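Local coordinates for protein KLLA0F20702p (Kluyveromyces lactis, PDB 5Y5A) that is the yeast telomerase subunit Est1, which probably recruits telomerase to chromosome ends by binding the telomere protein Cdc13, at residues A[7-19]-A[81-93]. Residues are numbered along the deposited sequence; the frame is centred on the assembly and turned at random.
Sequences DLQETFSGFQKQL and ILDLTWKHVHYPI
F12 and H88 reach into each other's helix as knobs into holes, the phenyl ring entering between I81, L84, T85 and H88, the imidazole among Q9, F12, S13 and Q16. The two helix segments run almost parallel, their axes 6° apart and 7.9 Å from each other at closest approach. L84 CB makes a CH-pi contact over one face of the F12 ring, 3.6 Å from the centroid; F15 CD2, from F12's own helix, lies over the opposite face toward its rim. At the ring edge, F12 CE2 meets T85 OG1 at 3.2 Å; that hydroxyl donates a hydrogen bond to I81 O, one turn back in its own helix. An alanine in place of F12 would probably open a gap among I81, L84 and T85 and leave L84 CB without the ring face it packs on. Further apolar touches extend the seam at both ends: L8 CG lies 4.0 Å from L84 CD1, and L19 CD1 rests 3.7 Å from V89 CG1, with I93 beyond. The polar link is a hydrogen bond from H88 ND1 to Q16 OE1, 2.6 Å long and bent to 148° at the hydrogen. Q16 delivers this oxygen with CG anti to its backbone N (chi1 -176°) and an extended chain, which brings OE1 to the imidazole edge, somewhat out of the ring plane, with amide and ring planes 33° apart. This bond is likely to restrict rotation of the H88 ring about CB-CG. H88 itself lies within a wider pi-type turn of helix 78-105, at residues 86-90. The pair belongs to the all-helical N-terminal part of Est1, where helix 33-53 also packs on F12, L19, I81 and T85, helix 113-144 meets T85 and H90, and helix 179-206 takes L82 and W86.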
loop_
_atom_site.group_PDB
_atom_site.type_symbol
_atom_site.label_atom_id
_atom_site.label_comp_id
_atom_site.label_asym_id
_atom_site.label_seq_id
_atom_site.Cartn_x
_atom_site.Cartn_y
_atom_site.Cartn_z
ATOM N N ASP A 7 -4.681 18.635 -29.232
ATOM C CA ASP A 7 -3.756 18.468 -30.352
ATOM C C ASP A 7 -2.577 17.579 -29.961
ATOM O O ASP A 7 -1.977 16.909 -30.802
ATOM C CB ASP A 7 -3.253 19.832 -30.832
ATOM C CG ASP A 7 -4.326 20.633 -31.543
ATOM O OD1 ASP A 7 -5.360 20.042 -31.918
ATOM O OD2 ASP A 7 -4.135 21.854 -31.725
ATOM N N LEU A 8 -2.258 17.585 -28.672
ATOM C CA LEU A 8 -1.200 16.752 -28.121
ATOM C C LEU A 8 -1.608 15.280 -28.111
ATOM O O LEU A 8 -0.791 14.393 -28.360
ATOM C CB LEU A 8 -0.852 17.220 -26.707
ATOM C CG LEU A 8 0.127 16.382 -25.889
ATOM C CD1 LEU A 8 1.494 16.364 -26.540
ATOM C CD2 LEU A 8 0.217 16.926 -24.478
ATOM N N GLN A 9 -2.880 15.033 -27.814
ATOM C CA GLN A 9 -3.433 13.686 -27.818
ATOM C C GLN A 9 -3.354 13.062 -29.210
ATOM O O GLN A 9 -3.108 11.865 -29.356
ATOM C CB GLN A 9 -4.882 13.710 -27.335
ATOM C CG GLN A 9 -5.567 12.356 -27.332
ATOM C CD GLN A 9 -5.178 11.502 -26.142
ATOM O OE1 GLN A 9 -5.248 11.946 -24.995
ATOM N NE2 GLN A 9 -4.766 10.268 -26.410
ATOM N N GLU A 10 -3.565 13.887 -30.232
ATOM C CA GLU A 10 -3.545 13.422 -31.615
ATOM C C GLU A 10 -2.163 12.936 -32.021
ATOM O O GLU A 10 -2.027 12.022 -32.833
ATOM C CB GLU A 10 -3.991 14.536 -32.565
ATOM C CG GLU A 10 -5.427 14.983 -32.388
ATOM C CD GLU A 10 -5.816 16.050 -33.388
ATOM O OE1 GLU A 10 -4.905 16.678 -33.967
ATOM O OE2 GLU A 10 -7.028 16.258 -33.602
ATOM N N THR A 11 -1.142 13.564 -31.454
ATOM C CA THR A 11 0.234 13.249 -31.804
ATOM C C THR A 11 0.625 11.861 -31.309
ATOM O O THR A 11 1.261 11.093 -32.029
ATOM C CB THR A 11 1.206 14.291 -31.223
ATOM O OG1 THR A 11 0.806 15.602 -31.639
ATOM C CG2 THR A 11 2.626 14.022 -31.696
ATOM N N PHE A 12 0.233 11.536 -30.082
ATOM C CA PHE A 12 0.621 10.264 -29.483
ATOM C C PHE A 12 -0.174 9.097 -30.044
ATOM O O PHE A 12 0.337 7.982 -30.139
ATOM C CB PHE A 12 0.480 10.325 -27.964
ATOM C CG PHE A 12 1.724 10.791 -27.279
ATOM C CD1 PHE A 12 1.968 12.142 -27.102
ATOM C CD2 PHE A 12 2.671 9.880 -26.848
ATOM C CE1 PHE A 12 3.127 12.576 -26.487
ATOM C CE2 PHE A 12 3.831 10.305 -26.232
ATOM C CZ PHE A 12 4.059 11.655 -26.051
ATOM N N SER A 13 -1.420 9.355 -30.418
ATOM C CA SER A 13 -2.212 8.357 -31.115
ATOM C C SER A 13 -1.494 7.957 -32.401
ATOM O O SER A 13 -1.468 6.785 -32.777
ATOM C CB SER A 13 -3.611 8.890 -31.417
ATOM O OG SER A 13 -4.299 8.033 -32.308
ATOM N N GLY A 14 -0.893 8.946 -33.056
ATOM C CA GLY A 14 -0.129 8.725 -34.269
ATOM C C GLY A 14 1.116 7.887 -34.051
ATOM O O GLY A 14 1.494 7.099 -34.914
ATOM N N PHE A 15 1.761 8.058 -32.902
ATOM C CA PHE A 15 2.919 7.242 -32.566
ATOM C C PHE A 15 2.497 5.790 -32.485
ATOM O O PHE A 15 3.153 4.904 -33.034
ATOM C CB PHE A 15 3.543 7.678 -31.239
ATOM C CG PHE A 15 4.149 9.046 -31.275
ATOM C CD1 PHE A 15 4.536 9.613 -32.471
ATOM C CD2 PHE A 15 4.331 9.765 -30.108
ATOM C CE1 PHE A 15 5.092 10.872 -32.506
ATOM C CE2 PHE A 15 4.889 11.027 -30.139
ATOM C CZ PHE A 15 5.267 11.580 -31.337
ATOM N N GLN A 16 1.387 5.565 -31.788
ATOM C CA GLN A 16 0.838 4.231 -31.607
ATOM C C GLN A 16 0.572 3.566 -32.953
ATOM O O GLN A 16 1.064 2.468 -33.214
ATOM C CB GLN A 16 -0.446 4.296 -30.778
ATOM C CG GLN A 16 -1.048 2.945 -30.438
ATOM C CD GLN A 16 -2.154 3.049 -29.410
ATOM O OE1 GLN A 16 -2.134 3.931 -28.553
ATOM N NE2 GLN A 16 -3.128 2.151 -29.491
ATOM N N LYS A 17 -0.181 4.248 -33.814
ATOM C CA LYS A 17 -0.549 3.699 -35.118
ATOM C C LYS A 17 0.673 3.414 -35.984
ATOM O O LYS A 17 0.702 2.429 -36.719
ATOM C CB LYS A 17 -1.504 4.648 -35.848
ATOM C CG LYS A 17 -2.803 4.892 -35.091
ATOM C CD LYS A 17 -3.854 5.609 -35.929
ATOM C CE LYS A 17 -5.142 5.772 -35.127
ATOM N NZ LYS A 17 -6.251 6.373 -35.915
ATOM N N GLN A 18 1.680 4.276 -35.888
ATOM C CA GLN A 18 2.941 4.060 -36.586
ATOM C C GLN A 18 3.607 2.757 -36.148
ATOM O O GLN A 18 4.050 1.965 -36.981
ATOM C CB GLN A 18 3.893 5.236 -36.352
ATOM C CG GLN A 18 3.585 6.463 -37.198
ATOM C CD GLN A 18 4.617 7.565 -37.037
ATOM O OE1 GLN A 18 5.416 7.553 -36.101
ATOM N NE2 GLN A 18 4.604 8.525 -37.957
ATOM N N LEU A 19 3.666 2.535 -34.839
ATOM C CA LEU A 19 4.362 1.377 -34.285
ATOM C C LEU A 19 3.594 0.071 -34.476
ATOM O O LEU A 19 4.195 -1.003 -34.538
ATOM C CB LEU A 19 4.652 1.601 -32.800
ATOM C CG LEU A 19 5.780 2.596 -32.528
ATOM C CD1 LEU A 19 5.931 2.862 -31.043
ATOM C CD2 LEU A 19 7.088 2.089 -33.125
ATOM N N ILE A 81 2.913 14.046 -20.702
ATOM C CA ILE A 81 3.687 13.567 -21.838
ATOM C C ILE A 81 4.168 12.142 -21.577
ATOM O O ILE A 81 4.151 11.300 -22.473
ATOM C CB ILE A 81 4.884 14.488 -22.123
ATOM C CG1 ILE A 81 4.392 15.820 -22.692
ATOM C CG2 ILE A 81 5.853 13.835 -23.088
ATOM C CD1 ILE A 81 5.461 16.870 -22.778
ATOM N N LEU A 82 4.563 11.873 -20.337
ATOM C CA LEU A 82 5.063 10.557 -19.968
ATOM C C LEU A 82 3.947 9.512 -19.903
ATOM O O LEU A 82 4.179 8.336 -20.179
ATOM C CB LEU A 82 5.795 10.630 -18.627
ATOM C CG LEU A 82 7.038 11.520 -18.614
ATOM C CD1 LEU A 82 7.522 11.764 -17.196
ATOM C CD2 LEU A 82 8.147 10.897 -19.458
ATOM N N ASP A 83 2.745 9.940 -19.522
ATOM C CA ASP A 83 1.599 9.031 -19.455
ATOM C C ASP A 83 1.145 8.644 -20.864
ATOM O O ASP A 83 0.860 7.482 -21.134
ATOM C CB ASP A 83 0.443 9.661 -18.670
ATOM C CG ASP A 83 0.663 9.625 -17.159
ATOM O OD1 ASP A 83 1.403 8.745 -16.671
ATOM O OD2 ASP A 83 0.088 10.475 -16.452
ATOM N N LEU A 84 1.093 9.616 -21.769
ATOM C CA LEU A 84 0.786 9.321 -23.163
ATOM C C LEU A 84 1.885 8.470 -23.804
ATOM O O LEU A 84 1.641 7.733 -24.769
ATOM C CB LEU A 84 0.598 10.613 -23.958
ATOM C CG LEU A 84 -0.671 11.418 -23.675
ATOM C CD1 LEU A 84 -0.660 12.707 -24.473
ATOM C CD2 LEU A 84 -1.911 10.602 -23.999
ATOM N N THR A 85 3.096 8.586 -23.269
ATOM C CA THR A 85 4.228 7.822 -23.771
ATOM C C THR A 85 4.084 6.348 -23.412
ATOM O O THR A 85 4.261 5.466 -24.256
ATOM C CB THR A 85 5.554 8.357 -23.217
ATOM O OG1 THR A 85 5.772 9.688 -23.707
ATOM C CG2 THR A 85 6.699 7.460 -23.653
ATOM N N TRP A 86 3.758 6.091 -22.154
ATOM C CA TRP A 86 3.517 4.731 -21.702
ATOM C C TRP A 86 2.360 4.104 -22.458
ATOM O O TRP A 86 2.496 3.031 -23.037
ATOM C CB TRP A 86 3.227 4.702 -20.204
ATOM C CG TRP A 86 2.858 3.340 -19.742
ATOM C CD1 TRP A 86 1.624 2.909 -19.355
ATOM C CD2 TRP A 86 3.734 2.207 -19.646
ATOM N NE1 TRP A 86 1.678 1.578 -19.012
ATOM C CE2 TRP A 86 2.957 1.126 -19.181
ATOM C CE3 TRP A 86 5.093 2.007 -19.902
ATOM C CZ2 TRP A 86 3.504 -0.138 -18.966
ATOM C CZ3 TRP A 86 5.630 0.751 -19.690
ATOM C CH2 TRP A 86 4.838 -0.305 -19.227
ATOM N N LYS A 87 1.229 4.804 -22.465
ATOM C CA LYS A 87 -0.014 4.294 -23.035
ATOM C C LYS A 87 0.055 4.013 -24.532
ATOM O O LYS A 87 -0.429 2.982 -24.992
ATOM C CB LYS A 87 -1.149 5.281 -22.763
ATOM C CG LYS A 87 -2.515 4.803 -23.212
ATOM C CD LYS A 87 -3.558 5.866 -22.933
ATOM C CE LYS A 87 -4.925 5.456 -23.443
ATOM N NZ LYS A 87 -5.927 6.543 -23.251
ATOM N N HIS A 88 0.656 4.927 -25.287
ATOM C CA HIS A 88 0.581 4.869 -26.741
ATOM C C HIS A 88 1.841 4.330 -27.410
ATOM O O HIS A 88 1.797 3.866 -28.551
ATOM C CB HIS A 88 0.266 6.256 -27.296
ATOM C CG HIS A 88 -1.071 6.778 -26.874
ATOM N ND1 HIS A 88 -2.252 6.316 -27.412
ATOM C CD2 HIS A 88 -1.413 7.718 -25.964
ATOM C CE1 HIS A 88 -3.266 6.952 -26.853
ATOM N NE2 HIS A 88 -2.785 7.807 -25.971
ATOM N N VAL A 89 2.965 4.394 -26.706
ATOM C CA VAL A 89 4.230 3.971 -27.291
ATOM C C VAL A 89 4.781 2.715 -26.627
ATOM O O VAL A 89 5.048 1.720 -27.294
ATOM C CB VAL A 89 5.290 5.079 -27.196
ATOM C CG1 VAL A 89 6.584 4.623 -27.839
ATOM C CG2 VAL A 89 4.780 6.354 -27.843
ATOM N N HIS A 90 5.010 2.781 -25.331
ATOM C CA HIS A 90 5.605 1.679 -24.617
ATOM C C HIS A 90 4.701 0.532 -24.277
ATOM O O HIS A 90 5.036 -0.599 -24.541
ATOM C CB HIS A 90 6.268 2.176 -23.356
ATOM C CG HIS A 90 7.437 3.056 -23.610
ATOM N ND1 HIS A 90 8.044 3.787 -22.620
ATOM C CD2 HIS A 90 8.111 3.329 -24.745
ATOM C CE1 HIS A 90 9.046 4.471 -23.133
ATOM N NE2 HIS A 90 9.107 4.211 -24.422
ATOM N N TYR A 91 3.571 0.806 -23.667
ATOM C CA TYR A 91 2.651 -0.280 -23.324
ATOM C C TYR A 91 2.283 -1.165 -24.525
ATOM O O TYR A 91 2.301 -2.390 -24.400
ATOM C CB TYR A 91 1.360 0.241 -22.682
ATOM C CG TYR A 91 0.397 -0.885 -22.384
ATOM C CD1 TYR A 91 0.565 -1.688 -21.263
ATOM C CD2 TYR A 91 -0.659 -1.170 -23.243
ATOM C CE1 TYR A 91 -0.300 -2.732 -20.996
ATOM C CE2 TYR A 91 -1.528 -2.212 -22.983
ATOM C CZ TYR A 91 -1.347 -2.988 -21.860
ATOM O OH TYR A 91 -2.213 -4.023 -21.602
ATOM N N PRO A 92 1.934 -0.563 -25.682
ATOM C CA PRO A 92 1.568 -1.444 -26.799
ATOM C C PRO A 92 2.716 -2.334 -27.270
ATOM O O PRO A 92 2.470 -3.448 -27.732
ATOM C CB PRO A 92 1.153 -0.462 -27.901
ATOM C CG PRO A 92 1.785 0.825 -27.530
ATOM C CD PRO A 92 1.752 0.856 -26.041
ATOM N N ILE A 93 3.949 -1.851 -27.154
ATOM C CA ILE A 93 5.111 -2.676 -27.459
ATOM C C ILE A 93 5.224 -3.831 -26.466
ATOM O O ILE A 93 5.328 -4.990 -26.863
ATOM C CB ILE A 93 6.416 -1.863 -27.428
ATOM C CG1 ILE A 93 6.415 -0.797 -28.524
ATOM C CG2 ILE A 93 7.614 -2.781 -27.604
ATOM C CD1 ILE A 93 7.621 0.124 -28.474
#